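Local coordinates for cytoplasmic protein (PDB 7LPO) that probably hydrolyses steryl beta-glucosides as a fungal sterylglucosidase of glycoside hydrolase family 5, at residues K132-D145 with D257-E271. Sequence-based numbering, arbitrary orientation.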
ATOM      1  N   LYS A 132      11.479   6.285 -16.595  1.00 24.93           N
ATOM      2  CA  LYS A 132      11.329   5.819 -17.971  1.00 24.01           C
ATOM      3  C   LYS A 132      12.683   5.558 -18.616  1.00 22.97           C
ATOM      4  O   LYS A 132      12.859   4.558 -19.321  1.00 23.62           O
ATOM      5  CB  LYS A 132      10.538   6.845 -18.778  1.00 24.90           C
ATOM      6  CG  LYS A 132      10.226   6.426 -20.204  1.00 26.75           C
ATOM      7  CD  LYS A 132       9.562   7.572 -20.953  1.00 29.50           C
ATOM      8  CE  LYS A 132       9.414   7.253 -22.430  1.00 34.20           C
ATOM      9  NZ  LYS A 132       9.425   8.509 -23.238  1.00 39.43           N
ATOM     10  N   GLU A 133      13.651   6.444 -18.384  1.00 23.88           N
ATOM     11  CA  GLU A 133      14.988   6.236 -18.928  1.00 27.28           C
ATOM     12  C   GLU A 133      15.571   4.911 -18.458  1.00 29.33           C
ATOM     13  O   GLU A 133      16.289   4.241 -19.208  1.00 32.32           O
ATOM     14  CB  GLU A 133      15.907   7.390 -18.524  1.00 32.07           C
ATOM     15  CG  GLU A 133      15.729   8.648 -19.351  1.00 39.82           C
ATOM     16  CD  GLU A 133      16.235   9.890 -18.635  1.00 48.66           C
ATOM     17  OE1 GLU A 133      15.536  10.931 -18.677  1.00 53.42           O
ATOM     18  OE2 GLU A 133      17.328   9.824 -18.026  1.00 49.48           O
ATOM     19  N   TRP A 134      15.276   4.512 -17.225  1.00 28.66           N
ATOM     20  CA  TRP A 134      15.780   3.255 -16.689  1.00 25.91           C
ATOM     21  C   TRP A 134      14.898   2.059 -17.022  1.00 27.35           C
ATOM     22  O   TRP A 134      15.192   0.949 -16.575  1.00 27.79           O
ATOM     23  CB  TRP A 134      15.942   3.364 -15.174  1.00 23.35           C
ATOM     24  CG  TRP A 134      17.165   4.115 -14.778  1.00 22.15           C
ATOM     25  CD1 TRP A 134      17.241   5.434 -14.456  1.00 21.88           C
ATOM     26  CD2 TRP A 134      18.496   3.595 -14.665  1.00 23.15           C
ATOM     27  NE1 TRP A 134      18.539   5.773 -14.154  1.00 24.62           N
ATOM     28  CE2 TRP A 134      19.326   4.658 -14.266  1.00 24.24           C
ATOM     29  CE3 TRP A 134      19.064   2.333 -14.856  1.00 24.97           C
ATOM     30  CZ2 TRP A 134      20.694   4.501 -14.065  1.00 25.97           C
ATOM     31  CZ3 TRP A 134      20.417   2.178 -14.648  1.00 25.82           C
ATOM     32  CH2 TRP A 134      21.219   3.255 -14.260  1.00 25.96           C
ATOM     33  N   GLY A 135      13.825   2.253 -17.777  1.00 31.76           N
ATOM     34  CA  GLY A 135      13.031   1.141 -18.251  1.00 32.56           C
ATOM     35  C   GLY A 135      11.971   0.630 -17.305  1.00 31.56           C
ATOM     36  O   GLY A 135      11.548  -0.522 -17.446  1.00 35.48           O
ATOM     37  N   PHE A 136      11.503   1.448 -16.374  1.00 24.19           N
ATOM     38  CA  PHE A 136      10.479   1.027 -15.433  1.00 21.80           C
ATOM     39  C   PHE A 136       9.082   1.254 -15.994  1.00 20.80           C
ATOM     40  O   PHE A 136       8.829   2.242 -16.689  1.00 21.32           O
ATOM     41  CB  PHE A 136      10.613   1.787 -14.110  1.00 20.57           C
ATOM     42  CG  PHE A 136      11.748   1.325 -13.274  1.00 19.42           C
ATOM     43  CD1 PHE A 136      11.660   0.138 -12.576  1.00 18.15           C
ATOM     44  CD2 PHE A 136      12.917   2.067 -13.198  1.00 18.80           C
ATOM     45  CE1 PHE A 136      12.716  -0.310 -11.821  1.00 18.36           C
ATOM     46  CE2 PHE A 136      13.969   1.632 -12.439  1.00 19.48           C
ATOM     47  CZ  PHE A 136      13.872   0.435 -11.748  1.00 19.81           C
ATOM     48  N   ARG A 137       8.177   0.329 -15.687  1.00 21.44           N
ATOM     49  CA  ARG A 137       6.749   0.603 -15.737  1.00 20.46           C
ATOM     50  C   ARG A 137       6.332   1.148 -14.377  1.00 20.14           C
ATOM     51  O   ARG A 137       6.888   0.768 -13.344  1.00 20.63           O
ATOM     52  CB  ARG A 137       5.940  -0.651 -16.075  1.00 20.74           C
ATOM     53  CG  ARG A 137       6.385  -1.383 -17.333  1.00 21.29           C
ATOM     54  CD  ARG A 137       6.238  -0.535 -18.613  1.00 22.89           C
ATOM     55  NE  ARG A 137       6.373  -1.407 -19.779  1.00 25.47           N
ATOM     56  CZ  ARG A 137       5.704  -1.272 -20.920  1.00 27.05           C
ATOM     57  NH1 ARG A 137       4.842  -0.275 -21.085  1.00 25.75           N
ATOM     58  NH2 ARG A 137       5.894  -2.148 -21.899  1.00 29.06           N
ATOM     59  N   VAL A 138       5.358   2.052 -14.381  1.00 19.00           N
ATOM     60  CA  VAL A 138       4.932   2.741 -13.169  1.00 18.66           C
ATOM     61  C   VAL A 138       3.408   2.780 -13.124  1.00 19.65           C
ATOM     62  O   VAL A 138       2.757   3.015 -14.149  1.00 19.21           O
ATOM     63  CB  VAL A 138       5.490   4.182 -13.114  1.00 19.44           C
ATOM     64  CG1 VAL A 138       4.916   4.921 -11.918  1.00 20.65           C
ATOM     65  CG2 VAL A 138       7.007   4.203 -13.075  1.00 20.12           C
ATOM     66  N   PHE A 139       2.830   2.564 -11.937  1.00 16.46           N
ATOM     67  CA  PHE A 139       1.448   2.958 -11.703  1.00 15.27           C
ATOM     68  C   PHE A 139       1.386   3.831 -10.455  1.00 14.53           C
ATOM     69  O   PHE A 139       2.180   3.689  -9.519  1.00 16.01           O
ATOM     70  CB  PHE A 139       0.468   1.754 -11.666  1.00 15.57           C
ATOM     71  CG  PHE A 139       0.587   0.852 -10.479  1.00 16.37           C
ATOM     72  CD1 PHE A 139       1.556  -0.117 -10.430  1.00 17.58           C
ATOM     73  CD2 PHE A 139      -0.343   0.916  -9.458  1.00 17.44           C
ATOM     74  CE1 PHE A 139       1.642  -0.977  -9.351  1.00 20.00           C
ATOM     75  CE2 PHE A 139      -0.267   0.066  -8.376  1.00 19.50           C
ATOM     76  CZ  PHE A 139       0.718  -0.891  -8.326  1.00 19.88           C
ATOM     77  N   MET A 140       0.478   4.797 -10.505  1.00 15.50           N
ATOM     78  CA  MET A 140       0.427   5.894  -9.552  1.00 14.70           C
ATOM     79  C   MET A 140      -0.447   5.531  -8.359  1.00 15.74           C
ATOM     80  O   MET A 140      -1.554   5.013  -8.522  1.00 17.77           O
ATOM     81  CB  MET A 140      -0.122   7.150 -10.228  1.00 14.70           C
ATOM     82  CG  MET A 140       0.542   7.530 -11.539  1.00 16.81           C
ATOM     83  SD  MET A 140       2.321   7.814 -11.376  1.00 21.86           S
ATOM     84  CE  MET A 140       2.482   9.289 -10.517  1.00 19.70           C
ATOM     85  N   ASP A 141       0.040   5.836  -7.164  1.00 13.99           N
ATOM     86  CA  ASP A 141      -0.654   5.507  -5.922  1.00 14.02           C
ATOM     87  C   ASP A 141      -1.000   6.789  -5.186  1.00 14.05           C
ATOM     88  O   ASP A 141      -0.113   7.406  -4.568  1.00 14.06           O
ATOM     89  CB  ASP A 141       0.219   4.603  -5.055  1.00 22.71           C
ATOM     90  CG  ASP A 141      -0.136   4.669  -3.572  1.00 23.14           C
ATOM     91  OD1 ASP A 141      -1.320   4.913  -3.224  1.00 24.97           O
ATOM     92  OD2 ASP A 141       0.787   4.470  -2.751  1.00 23.71           O
ATOM     93  N   PRO A 142      -2.259   7.249  -5.241  1.00 14.71           N
ATOM     94  CA  PRO A 142      -2.697   8.316  -4.329  1.00 14.75           C
ATOM     95  C   PRO A 142      -2.772   7.784  -2.907  1.00 15.29           C
ATOM     96  O   PRO A 142      -3.691   7.032  -2.556  1.00 15.08           O
ATOM     97  CB  PRO A 142      -4.083   8.702  -4.862  1.00 16.14           C
ATOM     98  CG  PRO A 142      -4.390   7.764  -5.952  1.00 16.50           C
ATOM     99  CD  PRO A 142      -3.392   6.660  -5.958  1.00 17.02           C
ATOM    100  N   HIS A 143      -1.798   8.141  -2.086  1.00 14.14           N
ATOM    101  CA  HIS A 143      -1.522   7.402  -0.869  1.00 14.17           C
ATOM    102  C   HIS A 143      -2.006   8.156   0.358  1.00 14.21           C
ATOM    103  O   HIS A 143      -1.894   9.384   0.439  1.00 14.22           O
ATOM    104  CB  HIS A 143      -0.025   7.114  -0.735  1.00 17.06           C
ATOM    105  CG  HIS A 143       0.290   6.101   0.319  1.00 18.17           C
ATOM    106  ND1 HIS A 143       0.505   4.770   0.030  1.00 17.62           N
ATOM    107  CD2 HIS A 143       0.391   6.217   1.665  1.00 17.62           C
ATOM    108  CE1 HIS A 143       0.739   4.112   1.151  1.00 18.46           C
ATOM    109  NE2 HIS A 143       0.668   4.965   2.158  1.00 18.32           N
ATOM    110  N   GLN A 144      -2.523   7.393   1.317  1.00 14.24           N
ATOM    111  CA  GLN A 144      -2.927   7.903   2.615  1.00 14.29           C
ATOM    112  C   GLN A 144      -2.843   6.764   3.626  1.00 14.31           C
ATOM    113  O   GLN A 144      -2.910   5.581   3.278  1.00 14.29           O
ATOM    114  CB  GLN A 144      -4.347   8.502   2.571  1.00 14.31           C
ATOM    115  CG  GLN A 144      -5.469   7.480   2.449  1.00 14.31           C
ATOM    116  CD  GLN A 144      -5.836   6.826   3.773  1.00 14.35           C
ATOM    117  OE1 GLN A 144      -5.774   7.449   4.823  1.00 14.39           O
ATOM    118  NE2 GLN A 144      -6.231   5.568   3.718  1.00 14.35           N
ATOM    119  N   ASP A 145      -2.693   7.148   4.888  1.00 15.33           N
ATOM    120  CA  ASP A 145      -2.784   6.238   6.017  1.00 14.65           C
ATOM    121  C   ASP A 145      -3.535   6.980   7.108  1.00 14.70           C
ATOM    122  O   ASP A 145      -3.156   8.099   7.459  1.00 14.72           O
ATOM    123  CB  ASP A 145      -1.404   5.800   6.518  1.00 15.15           C
ATOM    124  CG  ASP A 145      -0.614   5.062   5.471  1.00 16.03           C
ATOM    125  OD1 ASP A 145      -0.917   3.866   5.238  1.00 16.80           O
ATOM    126  OD2 ASP A 145       0.309   5.674   4.885  1.00 16.95           O
ATOM    127  N   ASP A 257       4.435  11.675 -23.320  1.00 26.02           N
ATOM    128  CA  ASP A 257       5.262  10.541 -23.687  1.00 26.55           C
ATOM    129  C   ASP A 257       5.414   9.531 -22.556  1.00 27.51           C
ATOM    130  O   ASP A 257       5.788   8.388 -22.813  1.00 30.36           O
ATOM    131  CB  ASP A 257       6.647  11.023 -24.073  1.00 31.85           C
ATOM    132  CG  ASP A 257       7.273  11.902 -22.978  1.00 42.40           C
ATOM    133  OD1 ASP A 257       6.962  13.121 -22.921  1.00 45.42           O
ATOM    134  OD2 ASP A 257       8.069  11.373 -22.163  1.00 49.26           O
ATOM    135  N   LEU A 258       5.107   9.935 -21.323  1.00 26.41           N
ATOM    136  CA  LEU A 258       5.189   9.005 -20.203  1.00 25.80           C
ATOM    137  C   LEU A 258       4.024   8.030 -20.203  1.00 24.18           C
ATOM    138  O   LEU A 258       4.137   6.928 -19.659  1.00 25.72           O
ATOM    139  CB  LEU A 258       5.201   9.778 -18.886  1.00 26.66           C
ATOM    140  CG  LEU A 258       6.353  10.740 -18.597  1.00 28.67           C
ATOM    141  CD1 LEU A 258       6.034  11.542 -17.348  1.00 31.91           C
ATOM    142  CD2 LEU A 258       7.643   9.989 -18.441  1.00 27.95           C
ATOM    143  N   LEU A 259       2.895   8.418 -20.782  1.00 22.92           N
ATOM    144  CA  LEU A 259       1.688   7.624 -20.631  1.00 22.30           C
ATOM    145  C   LEU A 259       1.815   6.310 -21.387  1.00 23.90           C
ATOM    146  O   LEU A 259       2.299   6.275 -22.521  1.00 24.49           O
ATOM    147  CB  LEU A 259       0.481   8.405 -21.127  1.00 23.21           C
ATOM    148  CG  LEU A 259       0.089   9.646 -20.327  1.00 26.57           C
ATOM    149  CD1 LEU A 259      -1.183  10.239 -20.930  1.00 27.11           C
ATOM    150  CD2 LEU A 259      -0.114   9.356 -18.861  1.00 29.00           C
ATOM    151  N   ASP A 260       1.414   5.220 -20.722  1.00 23.06           N
ATOM    152  CA  ASP A 260       1.313   3.888 -21.315  1.00 25.47           C
ATOM    153  C   ASP A 260       2.665   3.216 -21.534  1.00 24.52           C
ATOM    154  O   ASP A 260       2.810   2.020 -21.258  1.00 23.17           O
ATOM    155  CB  ASP A 260       0.523   3.968 -22.627  1.00 26.87           C
ATOM    156  CG  ASP A 260      -0.861   4.566 -22.428  1.00 30.24           C
ATOM    157  OD1 ASP A 260      -1.500   4.223 -21.406  1.00 29.52           O
ATOM    158  OD2 ASP A 260      -1.303   5.388 -23.270  1.00 31.40           O
ATOM    159  N   GLU A 261       3.656   3.966 -22.016  1.00 25.81           N
ATOM    160  CA  GLU A 261       4.998   3.414 -22.136  1.00 25.27           C
ATOM    161  C   GLU A 261       5.660   3.287 -20.770  1.00 25.22           C
ATOM    162  O   GLU A 261       6.386   2.320 -20.510  1.00 28.86           O
ATOM    163  CB  GLU A 261       5.845   4.288 -23.058  1.00 29.40           C
ATOM    164  CG  GLU A 261       7.293   3.826 -23.189  1.00 37.16           C
ATOM    165  CD  GLU A 261       8.060   4.569 -24.276  1.00 45.40           C
ATOM    166  OE1 GLU A 261       7.537   5.578 -24.812  1.00 48.65           O
ATOM    167  OE2 GLU A 261       9.191   4.144 -24.593  1.00 47.58           O
ATOM    168  N   CYS A 262       5.434   4.261 -19.889  1.00 19.66           N
ATOM    169  CA  CYS A 262       5.969   4.206 -18.531  1.00 18.26           C
ATOM    170  C   CYS A 262       4.838   4.145 -17.514  1.00 18.42           C
ATOM    171  O   CYS A 262       4.691   3.127 -16.829  1.00 17.68           O
ATOM    172  CB  CYS A 262       6.881   5.406 -18.280  1.00 18.09           C
ATOM    173  SG  CYS A 262       7.477   5.525 -16.587  1.00 20.35           S
ATOM    174  N   VAL A 263       4.025   5.195 -17.407  1.00 16.38           N
ATOM    175  CA  VAL A 263       2.906   5.239 -16.471  1.00 15.65           C
ATOM    176  C   VAL A 263       1.775   4.435 -17.101  1.00 14.11           C
ATOM    177  O   VAL A 263       1.101   4.904 -18.013  1.00 16.47           O
ATOM    178  CB  VAL A 263       2.477   6.675 -16.165  1.00 18.01           C
ATOM    179  CG1 VAL A 263       1.242   6.678 -15.274  1.00 19.85           C
ATOM    180  CG2 VAL A 263       3.625   7.437 -15.527  1.00 18.34           C
ATOM    181  N   ILE A 264       1.565   3.213 -16.625  1.00 15.40           N
ATOM    182  CA  ILE A 264       0.592   2.345 -17.273  1.00 13.85           C
ATOM    183  C   ILE A 264      -0.808   2.456 -16.687  1.00 13.87           C
ATOM    184  O   ILE A 264      -1.768   2.015 -17.330  1.00 13.87           O
ATOM    185  CB  ILE A 264       1.067   0.884 -17.220  1.00 18.43           C
ATOM    186  CG1 ILE A 264       1.125   0.367 -15.780  1.00 17.24           C
ATOM    187  CG2 ILE A 264       2.434   0.760 -17.875  1.00 18.93           C
ATOM    188  CD1 ILE A 264       1.560  -1.119 -15.673  1.00 16.19           C
ATOM    189  N   GLY A 265      -0.958   3.024 -15.499  1.00 18.13           N
ATOM    190  CA  GLY A 265      -2.276   3.102 -14.896  1.00 16.61           C
ATOM    191  C   GLY A 265      -2.227   3.778 -13.543  1.00 15.30           C
ATOM    192  O   GLY A 265      -1.178   4.245 -13.084  1.00 13.91           O
ATOM    193  N   TRP A 266      -3.391   3.803 -12.899  1.00 13.93           N
ATOM    194  CA  TRP A 266      -3.573   4.502 -11.638  1.00 13.95           C
ATOM    195  C   TRP A 266      -4.247   3.575 -10.639  1.00 16.05           C
ATOM    196  O   TRP A 266      -5.241   2.918 -10.967  1.00 13.97           O
ATOM    197  CB  TRP A 266      -4.405   5.781 -11.830  1.00 13.96           C
ATOM    198  CG  TRP A 266      -3.731   6.779 -12.719  1.00 14.29           C
ATOM    199  CD1 TRP A 266      -3.574   6.690 -14.067  1.00 13.93           C
ATOM    200  CD2 TRP A 266      -3.118   8.008 -12.323  1.00 13.95           C
ATOM    201  NE1 TRP A 266      -2.901   7.783 -14.537  1.00 13.92           N
ATOM    202  CE2 TRP A 266      -2.608   8.611 -13.487  1.00 13.93           C
ATOM    203  CE3 TRP A 266      -2.959   8.658 -11.100  1.00 13.97           C
ATOM    204  CZ2 TRP A 266      -1.935   9.822 -13.465  1.00 13.93           C
ATOM    205  CZ3 TRP A 266      -2.288   9.858 -11.073  1.00 13.97           C
ATOM    206  CH2 TRP A 266      -1.791  10.436 -12.250  1.00 14.57           C
ATOM    207  N   ASP A 267      -3.682   3.509  -9.434  1.00 17.67           N
ATOM    208  CA  ASP A 267      -4.325   2.877  -8.293  1.00 18.22           C
ATOM    209  C   ASP A 267      -5.438   3.781  -7.771  1.00 17.14           C
ATOM    210  O   ASP A 267      -5.433   4.998  -7.980  1.00 16.75           O
ATOM    211  CB  ASP A 267      -3.306   2.612  -7.184  1.00 20.31           C
ATOM    212  CG  ASP A 267      -3.550   1.290  -6.443  1.00 21.84           C
ATOM    213  OD1 ASP A 267      -4.662   0.723  -6.526  1.00 21.24           O
ATOM    214  OD2 ASP A 267      -2.609   0.821  -5.765  1.00 22.39           O
ATOM    215  N   SER A 268      -6.407   3.173  -7.093  1.00 19.86           N
ATOM    216  CA  SER A 268      -7.423   3.957  -6.407  1.00 19.73           C
ATOM    217  C   SER A 268      -6.906   4.364  -5.026  1.00 18.47           C
ATOM    218  O   SER A 268      -5.807   3.989  -4.609  1.00 14.50           O
ATOM    219  CB  SER A 268      -8.740   3.188  -6.335  1.00 21.85           C
ATOM    220  OG  SER A 268      -8.595   1.948  -5.693  1.00 22.91           O
ATOM    221  N   ILE A 269      -7.693   5.173  -4.316  1.00 14.14           N
ATOM    222  CA  ILE A 269      -7.247   5.719  -3.045  1.00 14.17           C
ATOM    223  C   ILE A 269      -6.758   4.602  -2.145  1.00 14.18           C
ATOM    224  O   ILE A 269      -7.436   3.587  -1.957  1.00 14.66           O
ATOM    225  CB  ILE A 269      -8.383   6.513  -2.385  1.00 14.21           C
ATOM    226  CG1 ILE A 269      -7.898   7.116  -1.067  1.00 14.24           C
ATOM    227  CG2 ILE A 269      -9.596   5.651  -2.155  1.00 14.23           C
ATOM    228  CD1 ILE A 269      -8.819   8.212  -0.544  1.00 14.28           C
ATOM    229  N   ASN A 270      -5.586   4.804  -1.560  1.00 14.18           N
ATOM    230  CA  ASN A 270      -4.919   3.747  -0.811  1.00 16.19           C
ATOM    231  C   ASN A 270      -5.660   3.424   0.484  1.00 15.45           C
ATOM    232  O   ASN A 270      -6.064   4.329   1.220  1.00 14.26           O
ATOM    233  CB  ASN A 270      -3.486   4.168  -0.495  1.00 14.54           C
ATOM    234  CG  ASN A 270      -2.701   3.072   0.204  1.00 16.42           C
ATOM    235  OD1 ASN A 270      -2.350   2.069  -0.408  1.00 16.08           O
ATOM    236  ND2 ASN A 270      -2.429   3.258   1.491  1.00 18.12           N
ATOM    237  N   GLU A 271      -5.841   2.117   0.745  1.00 14.23           N
ATOM    238  CA  GLU A 271      -6.375   1.557   1.990  1.00 14.27           C
ATOM    239  C   GLU A 271      -7.413   2.449   2.653  1.00 14.31           C
ATOM    240  O   GLU A 271      -7.238   2.882   3.799  1.00 14.35           O
ATOM    241  CB  GLU A 271      -5.217   1.274   2.952  1.00 14.28           C
ATOM    242  CG  GLU A 271      -4.245   0.243   2.378  1.00 18.29           C
ATOM    243  CD  GLU A 271      -3.234  -0.285   3.377  1.00 21.82           C
ATOM    244  OE1 GLU A 271      -3.201   0.218   4.527  1.00 23.21           O
ATOM    245  OE2 GLU A 271      -2.470  -1.206   2.994  1.00 21.30           O
TER
HETATM  246  O   HOH W   1       9.191   2.607 -19.359  1.00 40.52           O
HETATM  247  O   HOH W   2      -3.436   3.348  -3.810  1.00 17.32           O
HETATM  248  O   HOH W   3      -3.228   2.597   5.867  1.00 14.36           O
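The His143 imidazole carries the amide of Asn270 over one face, the two planes only 19° apart and Asn270 ND2 sitting 3.3 Å from His143 CE1, toward the rim of the ring. Carboxylates occupy the ring's edge: ND1 donates to the syn lone pair of Asp141 OD2, while NE2 makes a bent bond to Asp145 OD2, on the syn side but out of the carboxylate plane; together they restrict ring rotation. Both ends of the Asn270 amide are engaged: ND2 gives an in-plane bond to Gln144 O (3.0 Å), and OD1 accepts from Arg100. In exchange, Gln144 bends back at chi2 (81°), its NE2 making a nearly straight hydrogen bond to Asn270 O (2.8 Å) while OE1 accepts from Trp147 N.

On the sheet face bearing Val138, Met140 lies over one face of the Trp266 indole; its CG makes a CH-pi contact 3.5 Å from the six-membered ring's centroid, with SD, farther off, in a Met-aromatic contact. Helix 400-419 also packs against this tryptophan. Phe139 projects to the other face, meeting Asp267 OD2, salt-bridged to Arg100, at its ring edge.

Strands 137-143 and 263-267 are parallel neighbours in the TIM barrel of a family 5 glycosidase, and Asn270-Glu271 probably corresponds to the Asn-Glu pair ending the fourth barrel strand, whose glutamate is the general acid/base in this family. Consistent with a pocket here, Glu271 OE2 hydrogen-bonds to a bound Tris molecule. Val138 N takes Cys262 O (2.8 Å) and Val138 O accepts from Ile264 N; the register then shifts by one residue at Ile264, so Met140 pairs with Gly265 O and Asp267 N. Past the strand end, Asn270 N bonds to Pro142 O. At the other end, Lys132 extends fully, CG trans to its backbone N (chi1 -176°), past Cys262 and Leu258 to a salt bridge from NZ to Asp257 OD2 (3.3 Å), whose hydrogen bond is weak, with Glu261 OE1 a longer second partner.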